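Local atomic coordinates of enoyl-CoA hydratase/isomerase (Pseudomonas aeruginosa, PDB entry 3LAO), a protein that probably adds water to the double bond of an enoyl-CoA, perhaps in the CoA-linked side chain of a steroid, as a homotrimeric member of the crotonase family. Residues 16-21 with 54-59; 102-107 with 126-131. One frame throughout, in Å; residues are numbered along the deposited sequence.

Contact 1. Residues 16-21 with 54-59; sequences REQRGH and SEESRC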
ATOM      1  N   ARG B  16      27.449  10.603  17.720  1.00 35.58           N
ATOM      2  CA  ARG B  16      27.830   9.936  16.486  1.00 38.19           C
ATOM      3  C   ARG B  16      28.891   8.897  16.782  1.00 37.66           C
ATOM      4  O   ARG B  16      29.825   9.170  17.529  1.00 39.61           O
ATOM      5  CB  ARG B  16      28.404  10.936  15.495  1.00 35.36           C
ATOM      6  CG  ARG B  16      27.457  12.052  15.049  1.00 33.90           C
ATOM      7  CD  ARG B  16      28.316  13.138  14.575  1.00 28.64           C
ATOM      8  NE  ARG B  16      27.725  14.109  13.681  1.00 35.20           N
ATOM      9  CZ  ARG B  16      27.123  15.222  14.077  1.00 43.51           C
ATOM     10  NH1 ARG B  16      26.970  15.471  15.396  1.00 44.33           N
ATOM     11  NH2 ARG B  16      26.663  16.077  13.153  1.00 41.11           N
ATOM     12  N   GLU B  17      28.756   7.710  16.204  1.00 31.59           N
ATOM     13  CA  GLU B  17      29.793   6.695  16.356  1.00 35.32           C
ATOM     14  C   GLU B  17      29.895   5.793  15.136  1.00 32.25           C
ATOM     15  O   GLU B  17      28.892   5.325  14.610  1.00 31.44           O
ATOM     16  CB  GLU B  17      29.592   5.858  17.621  1.00 38.86           C
ATOM     17  CG  GLU B  17      30.500   4.613  17.678  1.00 44.82           C
ATOM     18  CD  GLU B  17      30.078   3.556  18.737  1.00 68.89           C
ATOM     19  OE1 GLU B  17      29.136   3.837  19.534  1.00 65.34           O
ATOM     20  OE2 GLU B  17      30.691   2.444  18.751  1.00 63.80           O
ATOM     21  N   GLN B  18      31.120   5.587  14.677  1.00 35.44           N
ATOM     22  CA  GLN B  18      31.394   4.624  13.627  1.00 36.43           C
ATOM     23  C   GLN B  18      31.705   3.348  14.339  1.00 41.98           C
ATOM     24  O   GLN B  18      32.565   3.321  15.221  1.00 46.95           O
ATOM     25  CB  GLN B  18      32.604   5.075  12.804  1.00 39.04           C
ATOM     26  CG  GLN B  18      32.855   4.282  11.538  1.00 47.64           C
ATOM     27  CD  GLN B  18      31.878   4.650  10.442  1.00 56.47           C
ATOM     28  OE1 GLN B  18      31.760   5.837  10.105  1.00 61.97           O
ATOM     29  NE2 GLN B  18      31.141   3.641   9.893  1.00 45.08           N
ATOM     30  N   ARG B  19      30.977   2.295  14.003  1.00 41.93           N
ATOM     31  CA  ARG B  19      31.270   0.989  14.548  1.00 37.36           C
ATOM     32  C   ARG B  19      31.338  -0.069  13.422  1.00 45.64           C
ATOM     33  O   ARG B  19      30.329  -0.664  13.034  1.00 58.86           O
ATOM     34  CB  ARG B  19      30.247   0.658  15.621  1.00 35.02           C
ATOM     35  CG  ARG B  19      30.617  -0.541  16.439  1.00 41.72           C
ATOM     36  CD  ARG B  19      29.491  -0.946  17.359  1.00 44.03           C
ATOM     37  NE  ARG B  19      29.234   0.101  18.335  1.00 45.88           N
ATOM     38  CZ  ARG B  19      28.321   0.005  19.299  1.00 49.62           C
ATOM     39  NH1 ARG B  19      27.583  -1.098  19.413  1.00 51.98           N
ATOM     40  NH2 ARG B  19      28.132   1.014  20.143  1.00 51.56           N
ATOM     41  N   GLY B  20      32.545  -0.303  12.902  1.00 38.57           N
ATOM     42  CA  GLY B  20      32.714  -1.043  11.669  1.00 34.38           C
ATOM     43  C   GLY B  20      31.980  -0.370  10.532  1.00 43.64           C
ATOM     44  O   GLY B  20      32.168   0.833  10.299  1.00 45.80           O
ATOM     45  N   HIS B  21      31.127  -1.122   9.831  1.00 37.31           N
ATOM     46  CA  HIS B  21      30.346  -0.532   8.751  1.00 34.29           C
ATOM     47  C   HIS B  21      29.059   0.154   9.261  1.00 35.43           C
ATOM     48  O   HIS B  21      28.234   0.628   8.460  1.00 32.80           O
ATOM     49  CB  HIS B  21      30.020  -1.599   7.662  1.00 36.62           C
ATOM     50  CG  HIS B  21      31.228  -2.098   6.940  1.00 59.61           C
ATOM     51  ND1 HIS B  21      31.510  -3.442   6.790  1.00 70.65           N
ATOM     52  CD2 HIS B  21      32.262  -1.432   6.366  1.00 59.95           C
ATOM     53  CE1 HIS B  21      32.655  -3.578   6.139  1.00 65.22           C
ATOM     54  NE2 HIS B  21      33.131  -2.373   5.870  1.00 57.58           N
ATOM     55  N   SER B  54      30.021   9.146   4.201  1.00 39.90           N
ATOM     56  CA  SER B  54      30.908   8.157   4.817  1.00 38.30           C
ATOM     57  C   SER B  54      30.971   6.874   3.967  1.00 51.09           C
ATOM     58  O   SER B  54      30.169   5.951   4.107  1.00 46.17           O
ATOM     59  CB  SER B  54      30.386   7.815   6.189  1.00 37.26           C
ATOM     60  OG  SER B  54      31.268   6.982   6.898  1.00 36.63           O
ATOM     61  N   GLU B  55      31.961   6.855   3.087  1.00 62.47           N
ATOM     62  CA  GLU B  55      32.288   5.745   2.221  1.00 63.93           C
ATOM     63  C   GLU B  55      32.082   4.353   2.783  1.00 52.57           C
ATOM     64  O   GLU B  55      31.651   3.472   2.060  1.00 49.43           O
ATOM     65  CB  GLU B  55      33.755   5.882   1.819  1.00 83.52           C
ATOM     66  CG  GLU B  55      34.054   7.142   1.026  1.00 98.47           C
ATOM     67  CD  GLU B  55      33.353   7.151  -0.328  1.00108.31           C
ATOM     68  OE1 GLU B  55      32.106   7.003  -0.370  1.00110.63           O
ATOM     69  OE2 GLU B  55      34.054   7.306  -1.352  1.00111.10           O
ATOM     70  N   GLU B  56      32.438   4.153   4.049  1.00 49.90           N
ATOM     71  CA  GLU B  56      32.467   2.832   4.662  1.00 48.30           C
ATOM     72  C   GLU B  56      31.309   2.586   5.612  1.00 47.67           C
ATOM     73  O   GLU B  56      31.251   1.559   6.288  1.00 55.68           O
ATOM     74  CB  GLU B  56      33.777   2.615   5.427  1.00 65.47           C
ATOM     75  CG  GLU B  56      34.769   3.775   5.350  1.00 83.70           C
ATOM     76  CD  GLU B  56      34.535   4.854   6.407  1.00 94.47           C
ATOM     77  OE1 GLU B  56      34.665   6.057   6.067  1.00 98.94           O
ATOM     78  OE2 GLU B  56      34.240   4.502   7.574  1.00 95.52           O
ATOM     79  N   SER B  57      30.389   3.524   5.713  1.00 38.02           N
ATOM     80  CA  SER B  57      29.219   3.230   6.503  1.00 30.99           C
ATOM     81  C   SER B  57      28.250   2.582   5.532  1.00 33.28           C
ATOM     82  O   SER B  57      28.046   3.072   4.428  1.00 41.19           O
ATOM     83  CB  SER B  57      28.648   4.509   7.095  1.00 37.88           C
ATOM     84  OG  SER B  57      29.612   5.150   7.931  1.00 39.23           O
ATOM     85  N   ARG B  58      27.698   1.452   5.925  1.00 27.96           N
ATOM     86  CA  ARG B  58      26.804   0.725   5.065  1.00 36.51           C
ATOM     87  C   ARG B  58      25.412   0.766   5.589  1.00 35.08           C
ATOM     88  O   ARG B  58      24.473   0.483   4.858  1.00 42.88           O
ATOM     89  CB  ARG B  58      27.233  -0.726   4.939  1.00 36.75           C
ATOM     90  CG  ARG B  58      28.438  -0.875   4.068  1.00 40.68           C
ATOM     91  CD  ARG B  58      28.935  -2.314   4.134  1.00 43.96           C
ATOM     92  NE  ARG B  58      30.218  -2.509   3.467  1.00 44.94           N
ATOM     93  CZ  ARG B  58      30.533  -3.617   2.799  1.00 46.69           C
ATOM     94  NH1 ARG B  58      29.645  -4.609   2.699  1.00 40.97           N
ATOM     95  NH2 ARG B  58      31.724  -3.738   2.220  1.00 40.37           N
ATOM     96  N   CYS B  59      25.271   1.129   6.851  1.00 32.80           N
ATOM     97  CA  CYS B  59      23.959   1.279   7.430  1.00 29.78           C
ATOM     98  C   CYS B  59      24.035   2.230   8.646  1.00 36.86           C
ATOM     99  O   CYS B  59      25.019   2.272   9.398  1.00 33.70           O
ATOM    100  CB  CYS B  59      23.454  -0.090   7.843  1.00 33.36           C
ATOM    101  SG  CYS B  59      21.692  -0.177   8.297  1.00 28.11           S
TER

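Contact 2. Residues 102-107 with 126-131; sequences PRRSKP and NADIAV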
ATOM      1  N   PRO B 102      18.196  16.917  -0.324  1.00 36.60           N
ATOM      2  CA  PRO B 102      18.250  15.584  -0.931  1.00 38.28           C
ATOM      3  C   PRO B 102      17.822  14.476   0.019  1.00 41.13           C
ATOM      4  O   PRO B 102      17.964  14.566   1.230  1.00 39.34           O
ATOM      5  CB  PRO B 102      19.733  15.397  -1.223  1.00 35.97           C
ATOM      6  CG  PRO B 102      20.433  16.250  -0.138  1.00 37.44           C
ATOM      7  CD  PRO B 102      19.461  17.279   0.351  1.00 35.51           C
ATOM      8  N   ARG B 103      17.340  13.399  -0.575  1.00 44.65           N
ATOM      9  CA  ARG B 103      16.878  12.247   0.157  1.00 45.22           C
ATOM     10  C   ARG B 103      18.106  11.382   0.451  1.00 43.99           C
ATOM     11  O   ARG B 103      19.095  11.394  -0.319  1.00 39.07           O
ATOM     12  CB  ARG B 103      15.853  11.523  -0.721  1.00 48.25           C
ATOM     13  CG  ARG B 103      15.601  10.061  -0.403  1.00 55.96           C
ATOM     14  CD  ARG B 103      15.419   9.251  -1.698  1.00 64.06           C
ATOM     15  NE  ARG B 103      14.254   9.635  -2.498  1.00 69.64           N
ATOM     16  CZ  ARG B 103      14.098   9.372  -3.801  1.00 69.65           C
ATOM     17  NH1 ARG B 103      15.055   8.737  -4.486  1.00 68.64           N
ATOM     18  NH2 ARG B 103      12.981   9.756  -4.420  1.00 64.25           N
ATOM     19  N   ARG B 104      18.067  10.653   1.563  1.00 40.29           N
ATOM     20  CA  ARG B 104      19.113   9.673   1.815  1.00 39.13           C
ATOM     21  C   ARG B 104      19.158   8.671   0.669  1.00 41.77           C
ATOM     22  O   ARG B 104      18.241   8.565  -0.150  1.00 42.80           O
ATOM     23  CB  ARG B 104      18.899   8.933   3.140  1.00 40.32           C
ATOM     24  CG  ARG B 104      17.672   8.026   3.178  1.00 41.26           C
ATOM     25  CD  ARG B 104      17.460   7.413   4.594  1.00 34.11           C
ATOM     26  NE  ARG B 104      16.151   6.775   4.639  1.00 39.98           N
ATOM     27  CZ  ARG B 104      15.940   5.480   4.382  1.00 45.23           C
ATOM     28  NH1 ARG B 104      16.973   4.690   4.096  1.00 41.65           N
ATOM     29  NH2 ARG B 104      14.704   4.965   4.428  1.00 37.49           N
ATOM     30  N   SER B 105      20.236   7.919   0.604  1.00 37.67           N
ATOM     31  CA  SER B 105      20.339   6.926  -0.434  1.00 35.44           C
ATOM     32  C   SER B 105      20.957   5.649   0.112  1.00 34.45           C
ATOM     33  O   SER B 105      21.266   4.761  -0.643  1.00 44.93           O
ATOM     34  CB  SER B 105      21.184   7.500  -1.569  1.00 40.74           C
ATOM     35  OG  SER B 105      22.465   7.820  -1.092  1.00 39.41           O
ATOM     36  N   LYS B 106      21.180   5.599   1.421  1.00 32.48           N
ATOM     37  CA  LYS B 106      21.673   4.423   2.120  1.00 34.19           C
ATOM     38  C   LYS B 106      20.692   4.061   3.239  1.00 31.90           C
ATOM     39  O   LYS B 106      19.805   4.835   3.552  1.00 24.15           O
ATOM     40  CB  LYS B 106      23.050   4.688   2.697  1.00 39.91           C
ATOM     41  CG  LYS B 106      24.085   4.942   1.650  1.00 42.56           C
ATOM     42  CD  LYS B 106      25.485   4.769   2.249  1.00 42.35           C
ATOM     43  CE  LYS B 106      26.104   6.076   2.687  1.00 33.42           C
ATOM     44  NZ  LYS B 106      27.359   5.751   3.439  1.00 34.88           N
ATOM     45  N   PRO B 107      20.827   2.855   3.803  1.00 33.57           N
ATOM     46  CA  PRO B 107      19.780   2.318   4.682  1.00 30.93           C
ATOM     47  C   PRO B 107      19.746   2.932   6.049  1.00 26.17           C
ATOM     48  O   PRO B 107      20.764   3.297   6.562  1.00 29.47           O
ATOM     49  CB  PRO B 107      20.150   0.823   4.807  1.00 28.19           C
ATOM     50  CG  PRO B 107      20.911   0.546   3.566  1.00 32.05           C
ATOM     51  CD  PRO B 107      21.712   1.792   3.294  1.00 30.74           C
ATOM     52  N   ASN B 126      10.321   6.936   8.233  1.00 28.76           N
ATOM     53  CA  ASN B 126      11.240   7.285   7.200  1.00 28.39           C
ATOM     54  C   ASN B 126      12.403   6.293   7.168  1.00 31.30           C
ATOM     55  O   ASN B 126      13.310   6.391   6.362  1.00 45.97           O
ATOM     56  CB  ASN B 126      11.762   8.687   7.451  1.00 36.50           C
ATOM     57  CG  ASN B 126      12.535   9.231   6.272  1.00 48.40           C
ATOM     58  OD1 ASN B 126      11.973   9.406   5.184  1.00 56.26           O
ATOM     59  ND2 ASN B 126      13.834   9.479   6.465  1.00 42.26           N
ATOM     60  N   ALA B 127      12.381   5.334   8.061  1.00 27.51           N
ATOM     61  CA  ALA B 127      13.451   4.355   8.138  1.00 30.21           C
ATOM     62  C   ALA B 127      13.077   3.054   7.391  1.00 33.45           C
ATOM     63  O   ALA B 127      11.943   2.864   6.977  1.00 30.51           O
ATOM     64  CB  ALA B 127      13.744   4.058   9.579  1.00 20.93           C
ATOM     65  N   ASP B 128      14.039   2.158   7.230  1.00 33.24           N
ATOM     66  CA  ASP B 128      13.790   0.891   6.550  1.00 29.63           C
ATOM     67  C   ASP B 128      13.473  -0.268   7.470  1.00 27.27           C
ATOM     68  O   ASP B 128      12.854  -1.225   7.070  1.00 34.15           O
ATOM     69  CB  ASP B 128      15.010   0.583   5.740  1.00 28.93           C
ATOM     70  CG  ASP B 128      15.351   1.722   4.836  1.00 31.43           C
ATOM     71  OD1 ASP B 128      14.404   2.250   4.221  1.00 31.36           O
ATOM     72  OD2 ASP B 128      16.533   2.122   4.784  1.00 33.10           O
ATOM     73  N   ILE B 129      13.939  -0.182   8.701  1.00 27.72           N
ATOM     74  CA  ILE B 129      13.656  -1.147   9.747  1.00 29.88           C
ATOM     75  C   ILE B 129      13.444  -0.346  11.013  1.00 35.79           C
ATOM     76  O   ILE B 129      14.236   0.581  11.342  1.00 34.31           O
ATOM     77  CB  ILE B 129      14.836  -2.041  10.038  1.00 29.67           C
ATOM     78  CG1 ILE B 129      15.346  -2.722   8.751  1.00 35.19           C
ATOM     79  CG2 ILE B 129      14.478  -3.009  11.175  1.00 24.81           C
ATOM     80  CD1 ILE B 129      14.411  -3.683   8.108  1.00 29.53           C
ATOM     81  N   ALA B 130      12.359  -0.690  11.699  1.00 29.85           N
ATOM     82  CA  ALA B 130      11.965  -0.026  12.921  1.00 27.15           C
ATOM     83  C   ALA B 130      11.699  -1.046  14.004  1.00 26.55           C
ATOM     84  O   ALA B 130      10.845  -1.916  13.857  1.00 35.96           O
ATOM     85  CB  ALA B 130      10.698   0.887  12.679  1.00 21.39           C
ATOM     86  N   VAL B 131      12.446  -0.941  15.086  1.00 22.87           N
ATOM     87  CA  VAL B 131      12.246  -1.787  16.240  1.00 25.73           C
ATOM     88  C   VAL B 131      11.849  -0.982  17.485  1.00 29.73           C
ATOM     89  O   VAL B 131      12.508  -0.015  17.836  1.00 28.61           O
ATOM     90  CB  VAL B 131      13.537  -2.544  16.539  1.00 28.88           C
ATOM     91  CG1 VAL B 131      13.423  -3.313  17.841  1.00 25.09           C
ATOM     92  CG2 VAL B 131      13.848  -3.476  15.373  1.00 29.68           C
TER
HETATM   93  O   HOH W   1      14.064   9.123   3.334  1.00 41.82           O

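Contact 1. Residues 16-21 with 54-59
The carbonyl oxygen of His21 takes two backbone donors from the segment 54-59: Arg58 N sits 2.7 Å from His21 O in a nearly straight bond lying in the carbonyl plane, and Cys59 N adds a weak one. The same oxygen also receives a CA-H...O contact from Ser57. Beside this backbone junction the side chains of His21 and Arg58 lie side by side, pointing the same way. Arg58, extended from CG to NE, lays CD and NE over one face of the imidazole, guanidinium and ring centres 4.1 Å apart and planes at 25°. The ring edge is met in plane by Glu56 O, 3.2 Å from His21 CD2. Arg58 NH1 also donates to Ala208 O, which helps to hold the guanidinium in place. The bend at chi2 (76°) turns CD of Gln18 off the line of its chain; Gln18 NE2 donates to Ser57 OG, at 2.9 Å in the amide plane, and to Gly20 O. Ser57 OG in turn shares a hydrogen bond with Ser54 OG. The backbone bonds thus hold the start of strand 59-64, the Gln18 amide holds the type I turn 54-57 before it, and the guanidinium over the ring would be expected to disfavour protonation of His21.

Contact 2. Residues 102-107 with 126-131
Arg104 and Asp128 meet tip to tip in a buried salt bridge within the crotonase fold, just before two neighbouring parallel strands, 108-112 and 129-133, begin. The grip is end-on, one nitrogen to each carboxylate oxygen: Arg104 NH1 lies 2.7 Å from Asp128 OD2, on its syn side, and Arg104 NH2 lies 2.7 Å from Asp128 OD1 in a straighter bond of 169°. The two planes are turned 54° apart, and OD1 is accordingly approached from above the carboxylate plane, although it stays in the plane of the guanidinium.

Two backbone carbonyls share the cation. Arg104 NH2 bonds Asn126 O at 2.8 Å, tilted from the guanidinium plane, with NE adding a weak bond to that oxygen, while Arg104 NH1 reaches back to Lys106 O at 2.9 Å within the arginine's own loop. The chain takes this course from a chi1 of 67°, which sets CG between the backbone N and the carbonyl carbon, and it then runs extended as far as NE.

Asp128 has further partners. Its OD2 accepts Leu108 N and lies against Pro107 CA, and its OD1 accepts Trp163 NE1 of a neighbouring subunit, whose Thr164 OG1 also bonds Asp128 O. The carboxylate therefore ties the starts of both strands to the trimer interface, and the surrounding donors would be expected to keep it ionised. Next to the amide of Asn126, a water donates to Asn126 OD1 at 2.8 Å and accepts a weak bond from Arg104 NE.

Overall arrangement
Contact 1 closes before contact 2 opens along the chain, and their centres lie about 14 Å apart. Both reach the six-stranded mixed sheet: contact 1 at its outermost strand 14-19 and at the entry to strand 59-64, contact 2 at the entries to 108-112 and 129-133. Lys106 joins them, its NZ lying 2.9 Å from Ser57 O in a probable hydrogen bond and also bonding Tyr51 O, and Cys59 SG packs on Pro107 CB. Helix 196-209 packs against residues of both. Contact 1 is the more peripheral, its centre about 19 Å from the centre of the chain, against about 8 Å for that of contact 2, which through Asp128 links the sheet to the trimer interface.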